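Local coordinates for ribonuclease H (Uncultured organism, PDB 4IBN), which probably cleaves the RNA strand of RNA-DNA hybrids endonucleolytically, leaving 5'-phosphomonoester ends, with magnesium as cofactor, at residues R114-K119 against E124-W129; V60-P63 against N68-A71. One frame throughout, in Å; residues are numbered along the deposited sequence.

Contact 1 (R114-K119 against E124-W129)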
loop_
_atom_site.group_PDB
_atom_site.type_symbol
_atom_site.label_atom_id
_atom_site.label_comp_id
_atom_site.label_asym_id
_atom_site.label_seq_id
_atom_site.Cartn_x
_atom_site.Cartn_y
_atom_site.Cartn_z
ATOM N N ARG A 114 20.748 7.150 -11.116
ATOM C CA ARG A 114 21.998 6.458 -11.018
ATOM C C ARG A 114 21.988 5.139 -11.765
ATOM O O ARG A 114 22.796 4.304 -11.525
ATOM C CB ARG A 114 22.446 6.319 -9.570
ATOM C CG ARG A 114 22.133 5.009 -8.927
ATOM C CD ARG A 114 23.040 4.623 -7.755
ATOM N NE ARG A 114 22.264 3.999 -6.727
ATOM C CZ ARG A 114 22.657 3.006 -5.958
ATOM N NH1 ARG A 114 23.872 2.459 -6.106
ATOM N NH2 ARG A 114 21.822 2.523 -5.070
ATOM N N GLY A 115 21.014 4.960 -12.629
ATOM C CA GLY A 115 20.927 3.786 -13.422
ATOM C C GLY A 115 20.478 2.539 -12.688
ATOM O O GLY A 115 20.671 1.461 -13.172
ATOM N N TRP A 116 19.877 2.723 -11.537
ATOM C CA TRP A 116 19.332 1.609 -10.768
ATOM C C TRP A 116 20.433 0.688 -10.346
ATOM O O TRP A 116 20.214 -0.437 -10.058
ATOM C CB TRP A 116 18.219 0.827 -11.479
ATOM C CG TRP A 116 16.906 1.545 -11.544
ATOM C CD1 TRP A 116 16.462 2.266 -12.565
ATOM C CD2 TRP A 116 15.906 1.657 -10.514
ATOM N NE1 TRP A 116 15.261 2.805 -12.274
ATOM C CE2 TRP A 116 14.897 2.434 -11.014
ATOM C CE3 TRP A 116 15.768 1.143 -9.236
ATOM C CZ2 TRP A 116 13.779 2.718 -10.292
ATOM C CZ3 TRP A 116 14.673 1.424 -8.544
ATOM C CH2 TRP A 116 13.700 2.202 -9.045
ATOM N N LYS A 117 21.639 1.207 -10.310
ATOM C CA LYS A 117 22.798 0.431 -9.897
ATOM C C LYS A 117 22.789 0.231 -8.403
ATOM O O LYS A 117 22.490 1.118 -7.703
ATOM C CB LYS A 117 24.072 1.120 -10.363
ATOM C CG LYS A 117 24.332 0.953 -11.870
ATOM C CD LYS A 117 25.552 1.717 -12.392
ATOM C CE LYS A 117 26.068 2.747 -11.425
ATOM N NZ LYS A 117 27.172 3.643 -11.945
ATOM N N ARG A 118 23.085 -0.966 -7.935
ATOM C CA ARG A 118 23.186 -1.218 -6.521
ATOM C C ARG A 118 24.461 -0.624 -5.961
ATOM O O ARG A 118 25.400 -0.471 -6.654
ATOM C CB ARG A 118 23.140 -2.721 -6.210
ATOM C CG ARG A 118 24.468 -3.477 -6.375
ATOM C CD ARG A 118 24.351 -5.003 -6.346
ATOM N NE ARG A 118 25.662 -5.615 -6.262
ATOM C CZ ARG A 118 26.398 -5.971 -7.307
ATOM N NH1 ARG A 118 25.946 -5.822 -8.531
ATOM N NH2 ARG A 118 27.594 -6.465 -7.139
ATOM N N LYS A 119 24.442 -0.307 -4.682
ATOM C CA LYS A 119 25.612 0.015 -3.897
ATOM C C LYS A 119 26.129 -1.226 -3.263
ATOM O O LYS A 119 25.389 -1.986 -2.738
ATOM C CB LYS A 119 25.217 0.942 -2.780
ATOM C CG LYS A 119 26.261 1.034 -1.743
ATOM C CD LYS A 119 27.587 1.480 -2.338
ATOM C CE LYS A 119 28.643 1.584 -1.314
ATOM N NZ LYS A 119 29.269 2.884 -1.286
ATOM N N GLU A 124 19.020 -2.976 -0.861
ATOM C CA GLU A 124 18.074 -1.932 -1.122
ATOM C C GLU A 124 16.718 -2.412 -1.701
ATOM O O GLU A 124 15.923 -1.622 -2.020
ATOM C CB GLU A 124 18.700 -0.944 -2.090
ATOM C CG GLU A 124 19.902 -0.254 -1.582
ATOM C CD GLU A 124 20.833 0.304 -2.688
ATOM O OE1 GLU A 124 21.537 -0.453 -3.367
ATOM O OE2 GLU A 124 20.884 1.525 -2.808
ATOM N N ASN A 125 16.530 -3.695 -1.877
ATOM C CA ASN A 125 15.320 -4.211 -2.484
ATOM C C ASN A 125 15.052 -3.631 -3.890
ATOM O O ASN A 125 13.942 -3.458 -4.258
ATOM C CB ASN A 125 14.102 -3.905 -1.632
ATOM C CG ASN A 125 14.276 -4.256 -0.188
ATOM O OD1 ASN A 125 14.253 -3.400 0.649
ATOM N ND2 ASN A 125 14.412 -5.492 0.093
ATOM N N LEU A 126 16.090 -3.404 -4.664
ATOM C CA LEU A 126 15.937 -2.720 -5.918
ATOM C C LEU A 126 14.999 -3.430 -6.891
ATOM O O LEU A 126 14.308 -2.775 -7.610
ATOM C CB LEU A 126 17.280 -2.440 -6.600
ATOM C CG LEU A 126 18.208 -1.441 -5.932
ATOM C CD1 LEU A 126 19.462 -1.219 -6.723
ATOM C CD2 LEU A 126 17.572 -0.142 -5.540
ATOM N N ALA A 127 15.027 -4.746 -6.947
ATOM C CA ALA A 127 14.140 -5.439 -7.857
ATOM C C ALA A 127 12.677 -5.205 -7.518
ATOM O O ALA A 127 11.886 -5.009 -8.379
ATOM C CB ALA A 127 14.437 -6.892 -7.889
ATOM N N LEU A 128 12.359 -5.262 -6.241
ATOM C CA LEU A 128 11.023 -4.984 -5.800
ATOM C C LEU A 128 10.601 -3.552 -6.036
ATOM O O LEU A 128 9.515 -3.315 -6.366
ATOM C CB LEU A 128 10.813 -5.353 -4.347
ATOM C CG LEU A 128 10.283 -6.692 -3.911
ATOM C CD1 LEU A 128 9.879 -6.540 -2.488
ATOM C CD2 LEU A 128 9.139 -7.163 -4.674
ATOM N N TRP A 129 11.496 -2.616 -5.858
ATOM C CA TRP A 129 11.179 -1.240 -6.129
ATOM C C TRP A 129 10.808 -1.085 -7.591
ATOM O O TRP A 129 9.904 -0.404 -7.910
ATOM C CB TRP A 129 12.345 -0.324 -5.810
ATOM C CG TRP A 129 12.378 0.126 -4.414
ATOM C CD1 TRP A 129 13.266 -0.237 -3.463
ATOM C CD2 TRP A 129 11.494 1.038 -3.798
ATOM N NE1 TRP A 129 13.000 0.391 -2.308
ATOM C CE2 TRP A 129 11.906 1.180 -2.478
ATOM C CE3 TRP A 129 10.423 1.789 -4.242
ATOM C CZ2 TRP A 129 11.261 2.000 -1.602
ATOM C CZ3 TRP A 129 9.786 2.582 -3.355
ATOM C CH2 TRP A 129 10.208 2.691 -2.058
#
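Arg114, Trp116, Arg118 and Lys119 meet Glu124, Leu126 and Trp129 in a mixed polar and apolar contact. It folds the loop after helix 98-113 back against the start of helix 126-136. A Schellman motif with Gly115 ends the first helix, and a type I' turn from Arg114 to Lys117 swings the chain round. Glu124 carries the polar part. Its chain runs extended beyond CG (chi2 157°) and brings the carboxylate up to the loop. Lys119 N gives OE1 of Glu124 a nearly straight hydrogen bond of 3.2 Å, arriving on the syn side, 21° out of the carboxylate plane. The other oxygen, OE2 of Glu124, faces Arg114 NH2 in a salt bridge whose detail is doubtful, since Arg114 CZ sits too near Lys117 O.

Leu126 carries the apolar part. Leu126 CD1 lies 3.5 Å from Trp116 O and 3.7 Å from Arg118 CA, so this methyl mainly meets backbone. Leu126 CD2 comes to the edge of the Trp116 indole, 4.3 Å from Trp116 CE3. Further along the helix, Trp129 CB touches CZ3 of Trp116 at 4.0 Å, and the two side chains cross at about a right angle. The Trp129 ring meets Trp111, and its NE1 donates to Tyr99 OH. This helix, the basic loop with Gly-Trp-Lys and the second helix probably correspond to the basic protrusion, or handle, of bacterial type 1 RNases H.

Contact 2 (V60-P63 against N68-A71)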
loop_
_atom_site.group_PDB
_atom_site.type_symbol
_atom_site.label_atom_id
_atom_site.label_comp_id
_atom_site.label_asym_id
_atom_site.label_seq_id
_atom_site.Cartn_x
_atom_site.Cartn_y
_atom_site.Cartn_z
ATOM N N VAL A 60 -1.263 -10.253 1.277
ATOM C CA VAL A 60 -0.331 -11.297 0.920
ATOM C C VAL A 60 0.633 -11.557 2.051
ATOM O O VAL A 60 0.731 -10.782 2.925
ATOM C CB VAL A 60 0.468 -10.945 -0.288
ATOM C CG1 VAL A 60 -0.434 -10.842 -1.477
ATOM C CG2 VAL A 60 1.220 -9.705 -0.081
ATOM N N SER A 61 1.311 -12.690 1.994
ATOM C CA SER A 61 2.255 -13.026 3.036
ATOM C C SER A 61 3.477 -13.740 2.496
ATOM O O SER A 61 3.437 -14.234 1.416
ATOM C CB SER A 61 1.592 -13.890 4.084
ATOM O OG SER A 61 0.982 -14.994 3.532
ATOM N N GLU A 62 4.551 -13.736 3.293
ATOM C CA GLU A 62 5.768 -14.507 3.065
ATOM C C GLU A 62 6.181 -15.157 4.375
ATOM O O GLU A 62 5.985 -14.595 5.399
ATOM C CB GLU A 62 6.888 -13.626 2.548
ATOM C CG GLU A 62 6.635 -13.144 1.151
ATOM C CD GLU A 62 7.642 -12.181 0.592
ATOM O OE1 GLU A 62 8.635 -11.894 1.227
ATOM O OE2 GLU A 62 7.408 -11.723 -0.520
ATOM N N PRO A 63 6.708 -16.358 4.319
ATOM C CA PRO A 63 7.122 -17.045 5.538
ATOM C C PRO A 63 8.432 -16.604 6.219
ATOM O O PRO A 63 8.674 -16.973 7.341
ATOM C CB PRO A 63 7.202 -18.497 5.098
ATOM C CG PRO A 63 7.502 -18.445 3.713
ATOM C CD PRO A 63 6.823 -17.236 3.160
ATOM N N ASN A 68 10.597 -4.073 5.081
ATOM C CA ASN A 68 10.745 -3.341 3.844
ATOM C C ASN A 68 10.206 -4.096 2.660
ATOM O O ASN A 68 9.650 -3.515 1.792
ATOM C CB ASN A 68 12.177 -2.938 3.584
ATOM C CG ASN A 68 12.654 -1.805 4.477
ATOM O OD1 ASN A 68 11.919 -1.231 5.192
ATOM N ND2 ASN A 68 13.902 -1.505 4.391
ATOM N N ARG A 69 10.442 -5.388 2.622
ATOM C CA ARG A 69 9.916 -6.141 1.520
ATOM C C ARG A 69 8.379 -6.120 1.536
ATOM O O ARG A 69 7.749 -5.908 0.556
ATOM C CB ARG A 69 10.366 -7.603 1.594
ATOM C CG ARG A 69 11.654 -7.978 0.909
ATOM C CD ARG A 69 11.802 -9.565 0.727
ATOM N NE ARG A 69 10.733 -10.193 -0.029
ATOM C CZ ARG A 69 10.676 -10.236 -1.341
ATOM N NH1 ARG A 69 11.634 -9.691 -2.024
ATOM N NH2 ARG A 69 9.676 -10.788 -1.960
ATOM N N MET A 70 7.807 -6.371 2.690
ATOM C CA MET A 70 6.371 -6.393 2.804
ATOM C C MET A 70 5.705 -5.014 2.508
ATOM O O MET A 70 4.635 -4.937 1.983
ATOM C CB MET A 70 5.913 -7.036 4.128
ATOM C CG MET A 70 6.352 -8.452 4.289
ATOM S SD MET A 70 6.080 -9.512 2.816
ATOM C CE MET A 70 4.358 -9.617 2.780
ATOM N N ALA A 71 6.376 -3.959 2.891
ATOM C CA ALA A 71 5.877 -2.656 2.586
ATOM C C ALA A 71 5.809 -2.496 1.065
ATOM O O ALA A 71 4.857 -2.022 0.566
ATOM C CB ALA A 71 6.736 -1.621 3.189
#
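Met70 and Arg69 of helix 67-82 reach back to Val60, Ser61 and Glu62 at the end of strand 53-62. This is a beta-alpha connection of the RNase H fold, where a short link carries the chain from the sheet to the helix packed on it. The tightly packed part centres on the buried Met70. Its chain bends at both chi2 and chi3 (-69°), which folds its methyl back against the strand. Met70 CE then rests 3.8 Å from Val60 O and 4.0 Å from Ser61 CA. The Val60 methyl CG2 is a little further from Met70 CE, at 4.2 Å. Met70 SD lies 3.8 Å from Glu62 CD, so the sulfur bridges the apolar and charged halves. Met70 also touches Glu23 of strand 16-25.

The outer side is looser and charged, and Glu62 and Arg69 are both partly exposed there. Directed polar bonds hold this side. Glu62 OE1 is also hydrogen-bonded to Thr65 OG1, and OE2 has a second salt bridge to Arg73 NH1. The carboxylate is thus held by three residues of the following link and helix. An alanine in place of Glu62 would probably take this acidic partner from Arg69 and Arg73 and leave the Arg69 guanidinium freer to turn. The Arg69 chain bends at chi3 (58°) to present its guanidinium side-on, only 25° from the carboxylate plane. Arg69 NE bonds the syn lone pair of Glu62 OE1 at 3.0 Å, while Arg69 NH2 reaches Glu62 OE2 at 2.8 Å.

How the contacts relate
Contact 1 is the more peripheral, its centre about 20 Å from the centre of the chain, against about 11 Å for contact 2. Both are only partly buried. They share no segment: contact 1 joins a loop to helix 126-136, and contact 2 joins a sheet strand to helix 67-82. Each pairs a glutamate with an arginine beside an apolar patch. The one in contact 2 is a two-nitrogen grip, whereas in contact 1 the carboxylate is divided between a side chain and a backbone N-H. The contacts touch where the start of helix 126-136 meets helix 67-82: Asn125, just before the helix, packs on Asn68 and Arg69, and Leu128 CD1 lies 3.6 Å from Arg69 NH1.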